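Local coordinates for uncharacterized protein (Parabacteroides distasonis, PDB 3LM3) that is of unknown function but probably acts on carbohydrates as a glycoside hydrolase or deacetylase, at residues I17-F22 / L274-G280; H259-M263 / M305-T310. All coordinates share one frame. Where two conformers were deposited one is given. Numbering follows the deposited sequence.

Starting at the N terminus, the chain turns once through 17-20 and enters strand 21-29. Contact 1 closes a loop of 251 residues when the end of helix 255-277 leads through 278-279 into strand 280-287, which lies parallel to strand 21-29. Contact 2 closes a much shorter loop of 41 residues between helices 255-277 and 296-313. The two cross, because 259-263 precedes 274-280 and 305-310 follows it. Helix 255-277 serves both: contact 1 joins its C-terminal end to the start of strand 21-29, and contact 2 packs its 259-263 part on helix 296-313. The centres of the two contacts lie about 19 Å apart.

Contact 1: residues I17-F22 / L274-G280; sequences IEGNRF and LELNGFG
Two adjacent parallel strands of what is probably a (beta/alpha)-barrel of the glycoside hydrolase/deacetylase kind begin here: residues 17-20 form a type II turn running into strand 21-29, and the last turn of helix 255-277 leads into strand 280-287. The turn is closed by N20 N to I17 O at 3.2 Å, with G19 at positive phi (82/2). G278 leaves the helix at phi/psi 93/-13; a CB there would collide with E18 OE1, so the site suits glycine. Register is set by R21 against G280, CA atoms 4.6 Å apart, and by three backbone hydrogen bonds: G19 N to G278 O 2.7 Å, G280 N to N20 O 3.0 Å, and F22 N to G280 O 2.9 Å.

F279 has chi1 p, and I17, t at both chi1 and chi2, covers one face of its ring: I17 CD1 sits 3.7 Å from the F279 ring centroid, only 4° off the normal, a CH-pi contact. Y190 also meets the F279 ring. E18, chi1 and chi2 both m, brings its OE2 to 4.1 Å from F279 CD1. R21 is m at chi1, then extended (t, t); its NE hydrogen-bonds to F270 O, one turn before L274 in helix 255-277. L274, chi1 t and chi2 an off-well 143°, points toward 17-22, its CD1 3.6 Å from N20 O. F22, chi1 m, packs on F325 and L328 of helix 322-332 and has G280 O at its ring edge. L274 CD1 lies over one face of the R21 guanidinium and reaches R21 CG at 3.6 Å.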
# COMPACT_ATOMS: atom_id res chain seq x y z
N ILE A 17 16.81 8.93 -0.03
CA ILE A 17 15.41 9.23 0.25
C ILE A 17 15.21 10.66 0.74
O ILE A 17 14.20 11.30 0.42
CB ILE A 17 14.85 8.21 1.28
CG1 ILE A 17 13.32 8.29 1.35
CG2 ILE A 17 15.54 8.37 2.65
CD1 ILE A 17 12.73 7.13 2.16
N GLU A 18 16.20 11.23 1.43
CA GLU A 18 15.94 12.48 2.12
C GLU A 18 15.76 13.64 1.14
O GLU A 18 16.52 13.83 0.19
CB GLU A 18 16.96 12.79 3.22
CG GLU A 18 16.88 11.83 4.44
CD GLU A 18 15.54 11.91 5.18
OE1 GLU A 18 15.19 13.02 5.67
OE2 GLU A 18 14.84 10.86 5.28
N GLY A 19 14.70 14.39 1.40
CA GLY A 19 14.37 15.56 0.61
C GLY A 19 13.64 15.30 -0.68
O GLY A 19 13.35 16.26 -1.43
N ASN A 20 13.34 14.04 -0.96
CA ASN A 20 12.82 13.64 -2.26
C ASN A 20 11.38 13.16 -2.17
O ASN A 20 10.87 12.79 -1.10
CB ASN A 20 13.72 12.55 -2.85
CG ASN A 20 14.96 13.09 -3.51
OD1 ASN A 20 14.90 14.05 -4.29
ND2 ASN A 20 16.11 12.46 -3.23
N ARG A 21 10.73 13.17 -3.33
CA ARG A 21 9.35 12.72 -3.53
C ARG A 21 9.39 11.49 -4.44
O ARG A 21 10.11 11.50 -5.44
CB ARG A 21 8.53 13.84 -4.18
CG ARG A 21 8.38 15.07 -3.34
CD ARG A 21 7.71 16.18 -4.11
NE ARG A 21 7.46 17.34 -3.28
CZ ARG A 21 8.33 18.29 -3.00
NH1 ARG A 21 9.56 18.25 -3.49
NH2 ARG A 21 7.96 19.30 -2.21
N PHE A 22 8.67 10.44 -4.06
CA PHE A 22 8.69 9.18 -4.76
C PHE A 22 7.28 8.68 -5.04
O PHE A 22 6.41 8.79 -4.18
CB PHE A 22 9.35 8.12 -3.91
CG PHE A 22 10.79 8.42 -3.60
CD1 PHE A 22 11.78 8.04 -4.47
CD2 PHE A 22 11.14 9.13 -2.46
CE1 PHE A 22 13.10 8.35 -4.19
CE2 PHE A 22 12.47 9.49 -2.21
CZ PHE A 22 13.45 9.05 -3.08
N LEU A 274 6.09 16.06 3.07
CA LEU A 274 7.54 16.15 2.89
C LEU A 274 8.15 17.13 3.91
O LEU A 274 9.25 16.90 4.42
CB LEU A 274 7.88 16.54 1.45
CG LEU A 274 9.39 16.65 1.22
CD1 LEU A 274 9.77 16.13 -0.14
CD2 LEU A 274 9.84 18.09 1.42
N GLU A 275 7.43 18.20 4.20
CA GLU A 275 7.90 19.14 5.22
C GLU A 275 7.95 18.51 6.60
O GLU A 275 8.89 18.74 7.37
CB GLU A 275 7.02 20.39 5.27
CG GLU A 275 7.30 21.39 4.19
CD GLU A 275 6.68 22.75 4.50
OE1 GLU A 275 5.50 22.79 4.93
OE2 GLU A 275 7.37 23.77 4.32
N LEU A 276 6.94 17.70 6.93
CA LEU A 276 6.87 17.07 8.25
C LEU A 276 7.83 15.90 8.42
O LEU A 276 8.33 15.66 9.52
CB LEU A 276 5.44 16.60 8.53
CG LEU A 276 4.38 17.69 8.69
CD1 LEU A 276 2.96 17.13 8.59
CD2 LEU A 276 4.57 18.47 9.99
N ASN A 277 8.00 15.14 7.34
CA ASN A 277 8.66 13.82 7.44
C ASN A 277 10.03 13.74 6.80
O ASN A 277 10.73 12.76 6.99
CB ASN A 277 7.74 12.75 6.85
CG ASN A 277 6.41 12.70 7.59
OD1 ASN A 277 6.42 12.77 8.83
ND2 ASN A 277 5.29 12.63 6.84
N GLY A 278 10.36 14.71 5.97
CA GLY A 278 11.64 14.75 5.31
C GLY A 278 11.68 14.10 3.93
O GLY A 278 12.65 14.25 3.20
N PHE A 279 10.63 13.36 3.58
CA PHE A 279 10.48 12.80 2.24
C PHE A 279 8.98 12.65 2.03
O PHE A 279 8.20 12.74 3.00
CB PHE A 279 11.17 11.44 2.05
CG PHE A 279 10.58 10.31 2.87
CD1 PHE A 279 11.01 10.07 4.16
CD2 PHE A 279 9.63 9.47 2.32
CE1 PHE A 279 10.48 9.01 4.92
CE2 PHE A 279 9.09 8.44 3.07
CZ PHE A 279 9.52 8.20 4.36
N GLY A 280 8.58 12.40 0.78
CA GLY A 280 7.18 12.07 0.49
C GLY A 280 7.14 10.84 -0.38
O GLY A 280 7.97 10.70 -1.27

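Contact 2: residues H259-M263 / M305-T310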
# COMPACT_ATOMS: atom_id res chain seq x y z
N HIS A 259 -9.17 12.89 -11.26
CA HIS A 259 -7.82 13.42 -11.25
C HIS A 259 -7.59 14.38 -10.07
O HIS A 259 -6.56 14.33 -9.43
CB HIS A 259 -7.54 14.14 -12.56
CG HIS A 259 -6.15 14.64 -12.67
ND1 HIS A 259 -5.06 13.80 -12.70
CD2 HIS A 259 -5.68 15.91 -12.71
CE1 HIS A 259 -3.96 14.54 -12.79
NE2 HIS A 259 -4.31 15.82 -12.81
N ARG A 260 -8.58 15.23 -9.81
CA ARG A 260 -8.45 16.20 -8.75
C ARG A 260 -8.29 15.50 -7.39
O ARG A 260 -7.51 15.95 -6.54
CB ARG A 260 -9.66 17.13 -8.71
CG ARG A 260 -9.67 18.17 -9.81
CD ARG A 260 -10.91 19.02 -9.71
NE ARG A 260 -10.91 20.19 -10.59
CZ ARG A 260 -11.29 20.19 -11.86
NH1 ARG A 260 -11.74 19.08 -12.46
NH2 ARG A 260 -11.23 21.34 -12.53
N GLU A 261 -9.02 14.41 -7.16
CA GLU A 261 -8.90 13.68 -5.89
C GLU A 261 -7.53 12.99 -5.78
O GLU A 261 -6.93 12.96 -4.71
CB GLU A 261 -10.04 12.69 -5.75
CG GLU A 261 -9.95 11.79 -4.54
CD GLU A 261 -9.90 12.46 -3.19
OE1 GLU A 261 -10.29 13.64 -3.06
OE2 GLU A 261 -9.48 11.74 -2.24
N VAL A 262 -7.03 12.45 -6.89
CA VAL A 262 -5.69 11.83 -6.91
C VAL A 262 -4.61 12.87 -6.60
O VAL A 262 -3.74 12.62 -5.77
CB VAL A 262 -5.43 11.12 -8.24
CG1 VAL A 262 -4.02 10.55 -8.28
CG2 VAL A 262 -6.44 9.97 -8.41
N MSE A 263 -4.70 14.05 -7.22
CA MSE A 263 -3.73 15.12 -6.92
C MSE A 263 -3.81 15.55 -5.47
O MSE A 263 -2.77 15.76 -4.82
CB MSE A 263 -3.94 16.32 -7.84
CG MSE A 263 -3.69 16.02 -9.33
SE MSE A 263 -1.87 15.52 -9.82
CE MSE A 263 -2.12 13.58 -9.81
N MSE A 305 -2.64 11.05 -17.42
CA MSE A 305 -3.05 12.20 -16.66
C MSE A 305 -2.38 12.21 -15.27
O MSE A 305 -1.85 13.22 -14.80
CB MSE A 305 -4.57 12.18 -16.53
CG MSE A 305 -5.16 13.48 -16.24
SE MSE A 305 -7.08 13.40 -16.24
CE MSE A 305 -7.36 13.74 -18.15
N TRP A 306 -2.42 11.04 -14.63
CA TRP A 306 -1.85 10.87 -13.33
C TRP A 306 -0.36 11.21 -13.33
O TRP A 306 0.12 12.03 -12.53
CB TRP A 306 -2.08 9.42 -12.85
CG TRP A 306 -1.36 9.12 -11.53
CD1 TRP A 306 -1.26 9.93 -10.41
CD2 TRP A 306 -0.67 7.92 -11.22
NE1 TRP A 306 -0.54 9.29 -9.44
CE2 TRP A 306 -0.15 8.05 -9.91
CE3 TRP A 306 -0.41 6.74 -11.94
CZ2 TRP A 306 0.59 7.04 -9.30
CZ3 TRP A 306 0.33 5.75 -11.32
CH2 TRP A 306 0.84 5.92 -10.03
N VAL A 307 0.39 10.59 -14.23
CA VAL A 307 1.84 10.81 -14.27
C VAL A 307 2.16 12.23 -14.68
O VAL A 307 2.96 12.90 -14.01
CB VAL A 307 2.49 9.79 -15.22
CG1 VAL A 307 3.99 10.12 -15.48
CG2 VAL A 307 2.32 8.36 -14.66
N THR A 308 1.54 12.72 -15.74
CA THR A 308 1.80 14.06 -16.22
C THR A 308 1.44 15.12 -15.18
O THR A 308 2.17 16.08 -14.98
CB THR A 308 1.01 14.36 -17.50
OG1 THR A 308 1.49 13.51 -18.56
CG2 THR A 308 1.18 15.82 -17.90
N GLY A 309 0.31 14.93 -14.50
CA GLY A 309 -0.12 15.89 -13.51
C GLY A 309 0.79 15.93 -12.29
O GLY A 309 1.08 16.98 -11.72
N THR A 310 1.28 14.75 -11.89
CA THR A 310 2.24 14.65 -10.81
C THR A 310 3.54 15.37 -11.18
O THR A 310 4.06 16.14 -10.39
CB THR A 310 2.50 13.17 -10.48
OG1 THR A 310 1.27 12.52 -10.13
CG2 THR A 310 3.46 13.03 -9.31
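H259, with chi1 t, lays its imidazole under the side chain of M305, a selenomethionine: M305 CG stands 3.8 Å from the H259 ring centroid and 21° off its normal, a CH-pi contact, while M305 SE lies obliquely at 4.3 Å from the same centroid. H259 CE1 comes to 3.2 Å from M305 O, and G309 CA lies at the ring edge, 4.1 Å from H259 CE1. G309 is what makes room: an ideal CB there would sit 2.6 Å from H259 CE1 and 3.3 Å from M263 SE. H259 ND1 is hydrogen-bonded to Y250 OH of helix 247-253. In sequence, helices 255-277 and 296-313 precede and follow strand 280-287, as consecutive units of what is probably a (beta/alpha)-barrel; the axes of the two short segments cross at -49° with a closest approach of 10.4 Å. One turn further on, M263, also selenomethionine, takes chi1 and chi2 m and brings its end back across: M263 SE is 3.7 Å from G309 C, and M263 CE is 3.6 Å from T310 OG1 and 3.8 Å from W306 CD1, near the plane of the indole. V262 CG1 comes 3.5 Å from W306 CD1. The indole, chi1 t, touches V23 and L25 of strand 21-29 and meets the ring of W286, nearly parallel to it. E266, one turn beyond M263, hydrogen-bonds to W306 NE1 through OE2 and to T310 OG1 through OE1.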